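PDB 1X3L: glycerate 2-kinase from Pyrococcus horikoshii, which catalyses the magnesium- and ATP-dependent phosphorylation of D-glycerate to 2-phosphoglycerate, and can also use other nucleotides or pyrophosphate as phosphate donor. Local coordinates for residues Glu235-Arg238 and Leu239-Arg243. Sequence-based numbering, arbitrary orientation.
Sequences ESVR and LHIER
V237 and I241, one turn apart on the alpha-helix 235-246, meet within a run of four consecutive i to i+4 backbone hydrogen bonds, the pattern that defines an alpha-helix. L239 N donates to E235 O at 2.8 Å, H240 N to S236 O at 3.0 Å, I241 N to V237 O at 3.1 Å and E242 N to R238 O at 2.8 Å. R243 N continues the series to L239 O at 2.9 Å.

The apolar contact is on the buried side of the helix. V237 and I241 run side by side in the same direction, and V237 CG1 lies 3.9 Å from I241 CD1. The valine holds CG1 anti to its own N (chi1 171°), whereas I241 CG1 is turned beside its backbone N, which brings I241 CG1 to 3.4 Å from V237 O. H240, also buried, takes its ring away from the first turn: ND1 is hydrogen-bonded to E142, and the side chain packs on E141, I144 and V249, joining the helix to neighbouring loops.

Polar ends reach outward from the helix. R238 bends at chi3 and gives NH1 to the carbonyl oxygens of W230 and V233, in the segment leading into the helix, so its guanidinium ties that approach to the first turn. E242 forms a salt bridge with K221 of helix 217-226 and touches W230, which links the two successive helices of this peripheral region, far from the probable substrate-binding site. The E242 side chain starts close to the backbone of the preceding turn, with E242 CG 3.2 Å from R238 O.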
ATOM      1  N   GLU A 235     -20.342  -2.230  27.892  1.00 51.86           N
ATOM      2  CA  GLU A 235     -20.827  -0.999  28.500  1.00 50.72           C
ATOM      3  C   GLU A 235     -19.818   0.134  28.330  1.00 47.94           C
ATOM      4  O   GLU A 235     -20.196   1.280  28.100  1.00 47.00           O
ATOM      5  CB  GLU A 235     -21.099  -1.232  29.991  1.00 52.41           C
ATOM      6  CG  GLU A 235     -22.110  -0.278  30.612  1.00 55.76           C
ATOM      7  CD  GLU A 235     -22.167  -0.400  32.126  1.00 58.45           C
ATOM      8  OE1 GLU A 235     -22.178  -1.545  32.636  1.00 59.28           O
ATOM      9  OE2 GLU A 235     -22.209   0.649  32.808  1.00 59.77           O
ATOM     10  N   SER A 236     -18.535  -0.198  28.439  1.00 46.03           N
ATOM     11  CA  SER A 236     -17.469   0.790  28.313  1.00 43.86           C
ATOM     12  C   SER A 236     -17.494   1.503  26.965  1.00 42.66           C
ATOM     13  O   SER A 236     -17.125   2.674  26.872  1.00 40.85           O
ATOM     14  CB  SER A 236     -16.105   0.126  28.512  1.00 44.39           C
ATOM     15  OG  SER A 236     -15.819  -0.778  27.458  1.00 44.65           O
ATOM     16  N   VAL A 237     -17.918   0.796  25.920  1.00 41.41           N
ATOM     17  CA  VAL A 237     -17.984   1.397  24.594  1.00 39.98           C
ATOM     18  C   VAL A 237     -19.150   2.378  24.529  1.00 40.02           C
ATOM     19  O   VAL A 237     -18.989   3.506  24.058  1.00 39.18           O
ATOM     20  CB  VAL A 237     -18.139   0.326  23.488  1.00 41.11           C
ATOM     21  CG1 VAL A 237     -18.416   0.989  22.143  1.00 38.97           C
ATOM     22  CG2 VAL A 237     -16.866  -0.498  23.392  1.00 38.82           C
ATOM     23  N   ARG A 238     -20.320   1.962  25.006  1.00 39.47           N
ATOM     24  CA  ARG A 238     -21.468   2.857  24.999  1.00 40.25           C
ATOM     25  C   ARG A 238     -21.170   4.081  25.857  1.00 39.18           C
ATOM     26  O   ARG A 238     -21.498   5.208  25.482  1.00 38.68           O
ATOM     27  CB  ARG A 238     -22.721   2.164  25.544  1.00 41.65           C
ATOM     28  CG  ARG A 238     -23.496   1.346  24.524  1.00 44.27           C
ATOM     29  CD  ARG A 238     -24.878   0.992  25.064  1.00 45.93           C
ATOM     30  NE  ARG A 238     -24.792   0.232  26.309  1.00 47.07           N
ATOM     31  CZ  ARG A 238     -24.334  -1.013  26.393  1.00 47.75           C
ATOM     32  NH1 ARG A 238     -23.922  -1.647  25.302  1.00 46.59           N
ATOM     33  NH2 ARG A 238     -24.273  -1.618  27.572  1.00 48.91           N
ATOM     34  N   LEU A 239     -20.535   3.859  27.003  1.00 37.99           N
ATOM     35  CA  LEU A 239     -20.222   4.960  27.908  1.00 38.40           C
ATOM     36  C   LEU A 239     -19.269   5.980  27.295  1.00 36.44           C
ATOM     37  O   LEU A 239     -19.486   7.183  27.411  1.00 36.75           O
ATOM     38  CB  LEU A 239     -19.632   4.433  29.220  1.00 39.79           C
ATOM     39  CG  LEU A 239     -19.291   5.511  30.257  1.00 42.00           C
ATOM     40  CD1 LEU A 239     -20.557   6.268  30.647  1.00 44.32           C
ATOM     41  CD2 LEU A 239     -18.654   4.866  31.485  1.00 41.93           C
ATOM     42  N   HIS A 240     -18.210   5.510  26.647  1.00 36.25           N
ATOM     43  CA  HIS A 240     -17.268   6.441  26.046  1.00 36.32           C
ATOM     44  C   HIS A 240     -17.931   7.252  24.946  1.00 35.01           C
ATOM     45  O   HIS A 240     -17.670   8.444  24.800  1.00 36.13           O
ATOM     46  CB  HIS A 240     -16.060   5.721  25.456  1.00 36.40           C
ATOM     47  CG  HIS A 240     -15.128   6.643  24.738  1.00 38.05           C
ATOM     48  ND1 HIS A 240     -14.388   7.605  25.394  1.00 37.73           N
ATOM     49  CD2 HIS A 240     -14.872   6.806  23.419  1.00 36.69           C
ATOM     50  CE1 HIS A 240     -13.720   8.323  24.509  1.00 38.02           C
ATOM     51  NE2 HIS A 240     -13.996   7.858  23.303  1.00 38.35           N
ATOM     52  N   ILE A 241     -18.787   6.597  24.170  1.00 34.57           N
ATOM     53  CA  ILE A 241     -19.478   7.271  23.082  1.00 37.11           C
ATOM     54  C   ILE A 241     -20.509   8.267  23.609  1.00 37.10           C
ATOM     55  O   ILE A 241     -20.654   9.354  23.052  1.00 37.99           O
ATOM     56  CB  ILE A 241     -20.135   6.242  22.126  1.00 36.58           C
ATOM     57  CG1 ILE A 241     -19.032   5.527  21.333  1.00 37.60           C
ATOM     58  CG2 ILE A 241     -21.120   6.938  21.187  1.00 36.80           C
ATOM     59  CD1 ILE A 241     -19.515   4.388  20.459  1.00 39.37           C
ATOM     60  N   GLU A 242     -21.220   7.902  24.675  1.00 36.81           N
ATOM     61  CA  GLU A 242     -22.200   8.808  25.268  1.00 37.25           C
ATOM     62  C   GLU A 242     -21.460  10.035  25.800  1.00 36.65           C
ATOM     63  O   GLU A 242     -21.946  11.166  25.692  1.00 37.27           O
ATOM     64  CB  GLU A 242     -22.954   8.123  26.412  1.00 39.03           C
ATOM     65  CG  GLU A 242     -24.006   7.115  25.958  1.00 42.44           C
ATOM     66  CD  GLU A 242     -25.093   7.758  25.116  1.00 43.46           C
ATOM     67  OE1 GLU A 242     -25.585   8.838  25.505  1.00 46.47           O
ATOM     68  OE2 GLU A 242     -25.466   7.184  24.074  1.00 45.30           O
ATOM     69  N   ARG A 243     -20.284   9.811  26.377  1.00 35.76           N
ATOM     70  CA  ARG A 243     -19.484  10.913  26.898  1.00 36.94           C
ATOM     71  C   ARG A 243     -19.094  11.824  25.736  1.00 37.11           C
ATOM     72  O   ARG A 243     -19.078  13.046  25.875  1.00 36.85           O
ATOM     73  CB  ARG A 243     -18.221  10.396  27.588  1.00 37.50           C
ATOM     74  CG  ARG A 243     -18.463   9.618  28.875  1.00 39.86           C
ATOM     75  CD  ARG A 243     -17.162   9.474  29.648  1.00 41.32           C
ATOM     76  NE  ARG A 243     -16.675  10.781  30.085  1.00 44.70           N
ATOM     77  CZ  ARG A 243     -15.417  11.042  30.428  1.00 44.85           C
ATOM     78  NH1 ARG A 243     -14.498  10.086  30.387  1.00 44.81           N
ATOM     79  NH2 ARG A 243     -15.075  12.268  30.802  1.00 44.11           N
TER